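PDB 7CTQ: peptidyl tryptophan dihydroxylase from Pseudomonas putida, which probably uses its FAD to hydroxylate a peptidyl tryptophan twice, a step essential for biogenesis of the tryptophylquinone cofactor of quinohemoprotein amine dehydrogenase. Local coordinates for residues Glu44-Val50 and Gly272-Phe276; Ala62-Ala66 and Gln92-Arg96. Numbering follows the deposited sequence.

Contact 1: Glu44-Val50 and Gly272-Phe276; sequences EGVSQRV and GNGIF. With FAD (flavin-adenine dinucleotide), chain C.
The pyrimidine end of the flavin is held in a pocket where strand 43-46 meets the start of helix 274-282. Extended Gly45 brackets the isoalloxazine edge, its N donating to FAD O4 (2.8 Å) and its O accepting from FAD N3 (2.8 Å); Ile275 N donates to FAD O2 (2.9 Å). Glu44 OE1 accepts from ribityl O2' (2.8 Å). Gly272 turns with positive phi (64/24); CA to CA, it lies 5.6 Å from Gly45, and Val50 5.5 Å from Phe276. A CB on Gly274 would clash with FAD C1'. Behind the flavin the packing is apolar: Val50 CG1 to Ile275 CG2 3.9 Å, Val50 CG2 to Phe276 CB 3.7 Å, Val46 CG1 to Ile275 CD1 4.2 Å. After N-cap Ser47, Arg49 sets NH1 over the face of the Phe276 ring (chi1 t), a cation-pi contact with Arg49 CZ 4.4 Å from the ring centroid, 11° off its normal. A strand residue's N and O with a helix-start amide, holding the pyrimidine edge, typify the flavin site of FAD-dependent monooxygenases.

Contact 2: Ala62-Ala66 and Gln92-Arg96; sequences ALRQA and QRFDR
Helix 91-104 packs through one turn, 92-96, against the loop 62-66 that leads from helix 48-56 into strand 67-76. Within the loop 64-66 have helical phi/psi without regular helical bonding; Ala66 N donates to Leu63 O (3.1 Å), and Ala66 presents its CB to the helix. Gln92 starts the helical segment near the N-terminal end, where its N and Arg93 N bond to the carboxylate of Asp90. Arg93 comes next and gives the closest backbone approach, 4.9 Å between its CA and that of Ala66. Its CA-to-CB bond points toward the loop, with Arg93 CB 3.5 Å from Ala66 CB and CG 3.8 Å from Gln65 O, before the guanidinium leads away. Phe94 does the main filling: with chi1 at -165° (t) and chi2 at 61°, its ring meets Leu63 CD1 and Ala66 CB at the edge, Phe94 CE1 to Leu63 CD1 3.6 Å, while Ala62 O lies 3.3 Å from Phe94 CD1, oblique to the ring. Phe94 CB lies 4.1 Å from Ala66 CB. Leu63, chi1 t and chi2 p (74°), brings CD1 to the ring although its CB points away. Asp95 points away from the loop and forms a salt bridge with Arg91. Leu51, Leu54 and Leu89 continue this small hydrophobic core, which joins helix 91-104 to the loop before strand 67-76, next to the flavin site.

How the contacts relate
Both contacts are largely buried, but contact 1 lies nearer the middle of the chain, about 10 Å from its centre against 18 Å for contact 2. Each has an exposed edge, Arg49 in contact 1, Gln65 and Arg93 in contact 2. Their centres are 14 Å apart and their nearest atoms about 5 Å, without touching; in sequence contact 2 is nested within the loop closed by contact 1. Helix 48-56 and strand 87-90 link them: Leu54 and Leu89 touch Ile275 of contact 1 and Phe94 of contact 2. Arg91 also bridges them, pairing with Glu44, Asp95 and FAD. Both have apolar side-chain contacts; contact 1 adds flavin hydrogen bonds and the cation-pi pair, contact 2 does not.

Contact 1: Glu44-Val50 and Gly272-Phe276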
ATOM      1  N   GLU A  44      -3.659 -12.601   6.983  1.00 66.58           N
ATOM      2  CA  GLU A  44      -4.209 -11.806   5.908  1.00 57.07           C
ATOM      3  C   GLU A  44      -4.341 -12.667   4.665  1.00 49.02           C
ATOM      4  O   GLU A  44      -3.665 -13.688   4.520  1.00 65.21           O
ATOM      5  CB  GLU A  44      -3.315 -10.595   5.630  1.00 57.35           C
ATOM      6  CG  GLU A  44      -3.423  -9.513   6.691  1.00 60.12           C
ATOM      7  CD  GLU A  44      -2.251  -8.555   6.690  1.00 58.70           C
ATOM      8  OE1 GLU A  44      -2.296  -7.566   7.456  1.00 61.56           O
ATOM      9  OE2 GLU A  44      -1.280  -8.790   5.937  1.00 62.34           O
ATOM     10  N   GLY A  45      -5.241 -12.254   3.776  1.00 54.72           N
ATOM     11  CA  GLY A  45      -5.367 -12.882   2.475  1.00 63.79           C
ATOM     12  C   GLY A  45      -4.409 -12.232   1.494  1.00 76.11           C
ATOM     13  O   GLY A  45      -4.354 -11.004   1.387  1.00 65.03           O
ATOM     14  N   VAL A  46      -3.643 -13.062   0.788  1.00 69.42           N
ATOM     15  CA  VAL A  46      -2.686 -12.575  -0.197  1.00 73.55           C
ATOM     16  C   VAL A  46      -2.974 -13.240  -1.536  1.00 82.18           C
ATOM     17  O   VAL A  46      -3.395 -14.400  -1.600  1.00 80.98           O
ATOM     18  CB  VAL A  46      -1.220 -12.820   0.236  1.00 71.67           C
ATOM     19  CG1 VAL A  46      -0.845 -11.893   1.394  1.00 64.35           C
ATOM     20  CG2 VAL A  46      -0.993 -14.288   0.609  1.00 67.52           C
ATOM     21  N   SER A  47      -2.754 -12.485  -2.609  1.00 88.74           N
ATOM     22  CA  SER A  47      -2.964 -12.973  -3.962  1.00 88.57           C
ATOM     23  C   SER A  47      -1.688 -13.623  -4.496  1.00 88.52           C
ATOM     24  O   SER A  47      -0.639 -13.641  -3.843  1.00 78.03           O
ATOM     25  CB  SER A  47      -3.431 -11.837  -4.877  1.00 89.72           C
ATOM     26  OG  SER A  47      -2.423 -10.851  -5.065  1.00 85.40           O
ATOM     27  N   GLN A  48      -1.792 -14.183  -5.705  1.00103.07           N
ATOM     28  CA  GLN A  48      -0.627 -14.750  -6.376  1.00102.85           C
ATOM     29  C   GLN A  48       0.398 -13.669  -6.698  1.00 92.73           C
ATOM     30  O   GLN A  48       1.609 -13.900  -6.599  1.00 85.11           O
ATOM     31  CB  GLN A  48      -1.060 -15.479  -7.654  1.00101.15           C
ATOM     32  CG  GLN A  48      -1.765 -14.600  -8.703  1.00 97.93           C
ATOM     33  CD  GLN A  48      -3.211 -14.268  -8.346  1.00102.59           C
ATOM     34  OE1 GLN A  48      -3.822 -14.922  -7.497  1.00 99.63           O
ATOM     35  NE2 GLN A  48      -3.761 -13.245  -8.995  1.00100.20           N
ATOM     36  N   ARG A  49      -0.079 -12.477  -7.070  1.00 93.67           N
ATOM     37  CA  ARG A  49       0.812 -11.379  -7.430  1.00 96.83           C
ATOM     38  C   ARG A  49       1.690 -10.973  -6.250  1.00 89.58           C
ATOM     39  O   ARG A  49       2.909 -10.819  -6.395  1.00 90.03           O
ATOM     40  CB  ARG A  49      -0.014 -10.185  -7.922  1.00 94.36           C
ATOM     41  CG  ARG A  49       0.637  -9.372  -9.038  1.00 90.49           C
ATOM     42  CD  ARG A  49       0.070  -7.961  -9.092  1.00 85.65           C
ATOM     43  NE  ARG A  49      -1.329  -7.919  -8.671  1.00 87.07           N
ATOM     44  CZ  ARG A  49      -2.053  -6.806  -8.577  1.00 87.22           C
ATOM     45  NH1 ARG A  49      -1.512  -5.628  -8.878  1.00 85.50           N
ATOM     46  NH2 ARG A  49      -3.322  -6.869  -8.185  1.00 88.28           N
ATOM     47  N   VAL A  50       1.082 -10.807  -5.070  1.00 84.90           N
ATOM     48  CA  VAL A  50       1.789 -10.266  -3.910  1.00 75.46           C
ATOM     49  C   VAL A  50       3.033 -11.086  -3.597  1.00 82.25           C
ATOM     50  O   VAL A  50       4.091 -10.539  -3.255  1.00 77.88           O
ATOM     51  CB  VAL A  50       0.842 -10.201  -2.697  1.00 67.94           C
ATOM     52  CG1 VAL A  50       1.581  -9.718  -1.468  1.00 56.99           C
ATOM     53  CG2 VAL A  50      -0.350  -9.287  -2.995  1.00 78.70           C
ATOM     54  N   GLY A 272      -7.861  -7.154  -0.514  1.00 43.35           N
ATOM     55  CA  GLY A 272      -6.978  -8.277  -0.274  1.00 52.70           C
ATOM     56  C   GLY A 272      -5.590  -8.060  -0.825  1.00 61.78           C
ATOM     57  O   GLY A 272      -4.877  -9.030  -1.097  1.00 62.26           O
ATOM     58  N   ASN A 273      -5.184  -6.793  -0.991  1.00 49.54           N
ATOM     59  CA  ASN A 273      -3.965  -6.456  -1.712  1.00 41.80           C
ATOM     60  C   ASN A 273      -3.144  -5.398  -0.991  1.00 39.32           C
ATOM     61  O   ASN A 273      -2.296  -4.757  -1.619  1.00 42.84           O
ATOM     62  CB  ASN A 273      -4.300  -5.960  -3.117  1.00 49.43           C
ATOM     63  CG  ASN A 273      -4.170  -7.042  -4.156  1.00 68.26           C
ATOM     64  OD1 ASN A 273      -3.170  -7.110  -4.871  1.00 71.11           O
ATOM     65  ND2 ASN A 273      -5.183  -7.904  -4.248  1.00 66.68           N
ATOM     66  N   GLY A 274      -3.358  -5.212   0.315  1.00 43.55           N
ATOM     67  CA  GLY A 274      -2.721  -4.106   1.014  1.00 36.03           C
ATOM     68  C   GLY A 274      -1.207  -4.185   1.011  1.00 43.33           C
ATOM     69  O   GLY A 274      -0.521  -3.171   0.836  1.00 39.50           O
ATOM     70  N   ILE A 275      -0.659  -5.389   1.199  1.00 34.24           N
ATOM     71  CA  ILE A 275       0.794  -5.529   1.246  1.00 37.38           C
ATOM     72  C   ILE A 275       1.412  -5.089  -0.077  1.00 37.43           C
ATOM     73  O   ILE A 275       2.447  -4.407  -0.104  1.00 35.51           O
ATOM     74  CB  ILE A 275       1.185  -6.973   1.615  1.00 40.63           C
ATOM     75  CG1 ILE A 275       0.916  -7.227   3.107  1.00 46.82           C
ATOM     76  CG2 ILE A 275       2.639  -7.206   1.320  1.00 35.59           C
ATOM     77  CD1 ILE A 275       0.853  -8.701   3.491  1.00 48.58           C
ATOM     78  N   PHE A 276       0.774  -5.453  -1.190  1.00 34.89           N
ATOM     79  CA  PHE A 276       1.258  -5.025  -2.499  1.00 39.68           C
ATOM     80  C   PHE A 276       1.198  -3.510  -2.632  1.00 34.37           C
ATOM     81  O   PHE A 276       2.129  -2.883  -3.157  1.00 40.42           O
ATOM     82  CB  PHE A 276       0.430  -5.692  -3.598  1.00 41.15           C
ATOM     83  CG  PHE A 276       0.779  -5.231  -4.988  1.00 45.14           C
ATOM     84  CD1 PHE A 276       1.711  -5.923  -5.745  1.00 51.26           C
ATOM     85  CD2 PHE A 276       0.170  -4.107  -5.544  1.00 48.81           C
ATOM     86  CE1 PHE A 276       2.037  -5.500  -7.033  1.00 58.41           C
ATOM     87  CE2 PHE A 276       0.487  -3.683  -6.827  1.00 52.10           C
ATOM     88  CZ  PHE A 276       1.422  -4.377  -7.571  1.00 54.39           C
TER
HETATM   89  PA  FAD C 501       3.405  -2.719   8.882  1.00 44.94           P
HETATM   90  O1A FAD C 501       3.296  -3.991   8.136  1.00 40.84           O
HETATM   91  O2A FAD C 501       2.251  -2.484   9.845  1.00 47.92           O
HETATM   92  O5B FAD C 501       4.818  -2.642   9.543  1.00 46.60           O
HETATM   93  C5B FAD C 501       5.089  -1.745  10.638  1.00 44.08           C
HETATM   94  C4B FAD C 501       6.144  -2.408  11.484  1.00 59.27           C
HETATM   95  O4B FAD C 501       6.626  -1.462  12.465  1.00 61.30           O
HETATM   96  C3B FAD C 501       5.693  -3.649  12.261  1.00 65.72           C
HETATM   97  O3B FAD C 501       6.727  -4.630  12.265  1.00 68.73           O
HETATM   98  C2B FAD C 501       5.396  -3.090  13.659  1.00 66.47           C
HETATM   99  O2B FAD C 501       5.595  -4.043  14.702  1.00 74.80           O
HETATM  100  C1B FAD C 501       6.463  -2.000  13.760  1.00 69.39           C
HETATM  101  N9A FAD C 501       6.207  -0.913  14.695  1.00 64.79           N
HETATM  102  C8A FAD C 501       5.030  -0.283  14.984  1.00 68.96           C
HETATM  103  N7A FAD C 501       5.127   0.677  15.871  1.00 69.28           N
HETATM  104  C5A FAD C 501       6.467   0.652  16.215  1.00 65.78           C
HETATM  105  C6A FAD C 501       7.230   1.406  17.129  1.00 62.70           C
HETATM  106  N6A FAD C 501       6.729   2.375  17.894  1.00 66.60           N
HETATM  107  N1A FAD C 501       8.558   1.135  17.230  1.00 58.01           N
HETATM  108  C2A FAD C 501       9.071   0.166  16.467  1.00 60.19           C
HETATM  109  N3A FAD C 501       8.443  -0.608  15.575  1.00 64.30           N
HETATM  110  C4A FAD C 501       7.142  -0.315  15.492  1.00 69.36           C
HETATM  111  N1  FAD C 501      -2.983  -6.502   3.392  1.00 49.19           N
HETATM  112  C2  FAD C 501      -3.014  -7.614   2.598  1.00 44.70           C
HETATM  113  O2  FAD C 501      -2.186  -7.796   1.704  1.00 45.91           O
HETATM  114  N3  FAD C 501      -3.986  -8.572   2.798  1.00 48.47           N
HETATM  115  C4  FAD C 501      -4.977  -8.535   3.758  1.00 55.73           C
HETATM  116  O4  FAD C 501      -5.784  -9.458   3.850  1.00 52.80           O
HETATM  117  C4X FAD C 501      -4.940  -7.353   4.596  1.00 49.98           C
HETATM  118  N5  FAD C 501      -5.849  -7.233   5.528  1.00 50.47           N
HETATM  119  C5X FAD C 501      -5.816  -6.102   6.328  1.00 49.53           C
HETATM  120  C6  FAD C 501      -6.783  -5.954   7.323  1.00 48.79           C
HETATM  121  C7  FAD C 501      -6.802  -4.829   8.142  1.00 52.47           C
HETATM  122  C7M FAD C 501      -7.859  -4.704   9.208  1.00 43.83           C
HETATM  123  C8  FAD C 501      -5.837  -3.826   7.963  1.00 50.23           C
HETATM  124  C8M FAD C 501      -5.823  -2.601   8.838  1.00 44.60           C
HETATM  125  C9  FAD C 501      -4.868  -3.973   6.976  1.00 46.80           C
HETATM  126  C9A FAD C 501      -4.855  -5.095   6.156  1.00 51.06           C
HETATM  127  N10 FAD C 501      -3.881  -5.273   5.152  1.00 48.02           N
HETATM  128  C10 FAD C 501      -3.905  -6.387   4.337  1.00 47.96           C
HETATM  129  C1' FAD C 501      -2.883  -4.232   4.899  1.00 42.11           C
HETATM  130  C2' FAD C 501      -1.488  -4.567   5.401  1.00 47.80           C
HETATM  131  O2' FAD C 501      -1.511  -4.989   6.764  1.00 44.68           O
HETATM  132  C3' FAD C 501      -0.621  -3.317   5.262  1.00 44.22           C
HETATM  133  O3' FAD C 501      -0.835  -2.787   3.959  1.00 43.02           O
HETATM  134  C4' FAD C 501       0.878  -3.523   5.450  1.00 47.88           C
HETATM  135  O4' FAD C 501       1.150  -4.400   6.547  1.00 50.93           O
HETATM  136  C5' FAD C 501       1.581  -2.201   5.649  1.00 38.49           C
HETATM  137  O5' FAD C 501       2.997  -2.428   5.621  1.00 36.90           O
HETATM  138  P   FAD C 501       3.975  -1.491   6.392  1.00 41.06           P
HETATM  139  O1P FAD C 501       3.782  -0.078   5.822  1.00 39.11           O
HETATM  140  O2P FAD C 501       5.359  -2.040   6.369  1.00 41.78           O
HETATM  141  O3P FAD C 501       3.394  -1.496   7.870  1.00 42.53           O

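Contact 2: Ala62-Ala66 and Gln92-Arg96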
ATOM      1  N   ALA A  62      11.383 -14.709   3.500  1.00 89.96           N
ATOM      2  CA  ALA A  62      10.457 -14.464   4.591  1.00 89.89           C
ATOM      3  C   ALA A  62       9.055 -14.911   4.279  1.00 89.49           C
ATOM      4  O   ALA A  62       8.133 -14.593   5.037  1.00 88.53           O
ATOM      5  CB  ALA A  62      10.458 -12.971   4.926  1.00 81.46           C
ATOM      6  N   LEU A  63       8.860 -15.650   3.190  1.00 92.12           N
ATOM      7  CA  LEU A  63       7.566 -15.704   2.532  1.00 89.36           C
ATOM      8  C   LEU A  63       6.864 -17.041   2.698  1.00 93.94           C
ATOM      9  O   LEU A  63       5.752 -17.090   3.231  1.00 98.55           O
ATOM     10  CB  LEU A  63       7.725 -15.414   1.046  1.00 94.62           C
ATOM     11  CG  LEU A  63       6.422 -15.047   0.373  1.00 89.91           C
ATOM     12  CD1 LEU A  63       6.122 -13.662   0.836  1.00 89.13           C
ATOM     13  CD2 LEU A  63       6.603 -15.037  -1.092  1.00 84.36           C
ATOM     14  N   ARG A  64       7.481 -18.126   2.225  1.00 93.90           N
ATOM     15  CA  ARG A  64       6.748 -19.359   1.979  1.00 95.47           C
ATOM     16  C   ARG A  64       6.541 -20.202   3.232  1.00 94.30           C
ATOM     17  O   ARG A  64       5.634 -21.042   3.250  1.00 91.55           O
ATOM     18  CB  ARG A  64       7.461 -20.177   0.901  1.00 94.24           C
ATOM     19  CG  ARG A  64       6.509 -20.997   0.055  1.00 88.19           C
ATOM     20  CD  ARG A  64       5.385 -20.129  -0.490  1.00 88.29           C
ATOM     21  NE  ARG A  64       4.427 -20.906  -1.268  1.00 92.39           N
ATOM     22  CZ  ARG A  64       4.049 -20.607  -2.505  1.00 86.90           C
ATOM     23  NH1 ARG A  64       3.170 -21.378  -3.132  1.00 82.44           N
ATOM     24  NH2 ARG A  64       4.548 -19.538  -3.114  1.00 82.13           N
ATOM     25  N   GLN A  65       7.347 -20.007   4.274  1.00 93.97           N
ATOM     26  CA  GLN A  65       7.071 -20.644   5.556  1.00 95.48           C
ATOM     27  C   GLN A  65       6.060 -19.857   6.379  1.00 92.61           C
ATOM     28  O   GLN A  65       5.586 -20.357   7.407  1.00 87.61           O
ATOM     29  CB  GLN A  65       8.367 -20.833   6.352  1.00 95.27           C
ATOM     30  CG  GLN A  65       9.568 -21.279   5.522  1.00102.23           C
ATOM     31  CD  GLN A  65      10.132 -20.163   4.657  1.00102.80           C
ATOM     32  OE1 GLN A  65      10.254 -19.022   5.101  1.00 97.13           O
ATOM     33  NE2 GLN A  65      10.449 -20.484   3.405  1.00102.54           N
ATOM     34  N   ALA A  66       5.727 -18.641   5.941  1.00 88.57           N
ATOM     35  CA  ALA A  66       4.664 -17.836   6.521  1.00 76.74           C
ATOM     36  C   ALA A  66       3.362 -17.914   5.737  1.00 73.18           C
ATOM     37  O   ALA A  66       2.302 -17.605   6.295  1.00 68.15           O
ATOM     38  CB  ALA A  66       5.104 -16.370   6.607  1.00 79.84           C
ATOM     39  N   GLN A  92       2.590 -13.050  11.978  1.00 77.13           N
ATOM     40  CA  GLN A  92       3.548 -13.447  13.006  1.00 82.87           C
ATOM     41  C   GLN A  92       4.791 -14.063  12.373  1.00 77.60           C
ATOM     42  O   GLN A  92       5.913 -13.578  12.570  1.00 72.15           O
ATOM     43  CB  GLN A  92       2.899 -14.427  13.985  1.00 80.99           C
ATOM     44  CG  GLN A  92       1.497 -14.045  14.444  1.00 91.35           C
ATOM     45  CD  GLN A  92       0.774 -15.201  15.121  1.00 92.95           C
ATOM     46  OE1 GLN A  92      -0.230 -15.706  14.613  1.00 91.05           O
ATOM     47  NE2 GLN A  92       1.287 -15.627  16.272  1.00 87.93           N
ATOM     48  N   ARG A  93       4.604 -15.145  11.602  1.00 81.62           N
ATOM     49  CA  ARG A  93       5.715 -15.735  10.859  1.00 83.42           C
ATOM     50  C   ARG A  93       6.363 -14.710   9.941  1.00 81.61           C
ATOM     51  O   ARG A  93       7.595 -14.603   9.893  1.00 76.45           O
ATOM     52  CB  ARG A  93       5.247 -16.935  10.033  1.00 85.70           C
ATOM     53  CG  ARG A  93       5.500 -18.327  10.626  1.00 94.81           C
ATOM     54  CD  ARG A  93       4.773 -18.453  11.950  1.00 96.86           C
ATOM     55  NE  ARG A  93       4.395 -19.810  12.324  1.00 93.14           N
ATOM     56  CZ  ARG A  93       4.551 -20.313  13.543  1.00 93.07           C
ATOM     57  NH1 ARG A  93       5.087 -19.578  14.510  1.00 92.20           N
ATOM     58  NH2 ARG A  93       4.167 -21.555  13.795  1.00 88.50           N
ATOM     59  N   PHE A  94       5.546 -13.934   9.225  1.00 79.84           N
ATOM     60  CA  PHE A  94       6.048 -13.034   8.188  1.00 67.57           C
ATOM     61  C   PHE A  94       7.022 -12.005   8.753  1.00 70.53           C
ATOM     62  O   PHE A  94       8.163 -11.890   8.290  1.00 71.09           O
ATOM     63  CB  PHE A  94       4.867 -12.346   7.506  1.00 70.24           C
ATOM     64  CG  PHE A  94       5.218 -11.678   6.216  1.00 70.91           C
ATOM     65  CD1 PHE A  94       5.719 -12.411   5.152  1.00 76.33           C
ATOM     66  CD2 PHE A  94       5.035 -10.317   6.057  1.00 69.19           C
ATOM     67  CE1 PHE A  94       6.034 -11.795   3.954  1.00 76.08           C
ATOM     68  CE2 PHE A  94       5.351  -9.694   4.861  1.00 72.60           C
ATOM     69  CZ  PHE A  94       5.849 -10.433   3.811  1.00 68.63           C
ATOM     70  N   ASP A  95       6.584 -11.238   9.754  1.00 72.14           N
ATOM     71  CA  ASP A  95       7.410 -10.139  10.255  1.00 74.68           C
ATOM     72  C   ASP A  95       8.676 -10.659  10.924  1.00 76.55           C
ATOM     73  O   ASP A  95       9.757 -10.083  10.753  1.00 73.63           O
ATOM     74  CB  ASP A  95       6.609  -9.262  11.220  1.00 81.42           C
ATOM     75  CG  ASP A  95       5.245  -8.875  10.664  1.00 83.01           C
ATOM     76  OD1 ASP A  95       5.116  -8.767   9.424  1.00 79.71           O
ATOM     77  OD2 ASP A  95       4.304  -8.682  11.464  1.00 80.69           O
ATOM     78  N   ARG A  96       8.562 -11.741  11.698  1.00 88.05           N
ATOM     79  CA  ARG A  96       9.753 -12.382  12.243  1.00 86.74           C
ATOM     80  C   ARG A  96      10.659 -12.877  11.126  1.00 78.40           C
ATOM     81  O   ARG A  96      11.888 -12.832  11.243  1.00 86.63           O
ATOM     82  CB  ARG A  96       9.357 -13.530  13.173  1.00 99.87           C
ATOM     83  CG  ARG A  96       8.900 -13.104  14.569  1.00104.45           C
ATOM     84  CD  ARG A  96       8.772 -14.313  15.507  1.00108.49           C
ATOM     85  NE  ARG A  96       7.431 -14.903  15.501  1.00104.50           N
ATOM     86  CZ  ARG A  96       7.139 -16.108  15.013  1.00102.24           C
ATOM     87  NH1 ARG A  96       8.093 -16.866  14.485  1.00 96.04           N
ATOM     88  NH2 ARG A  96       5.889 -16.559  15.052  1.00 90.82           N
TER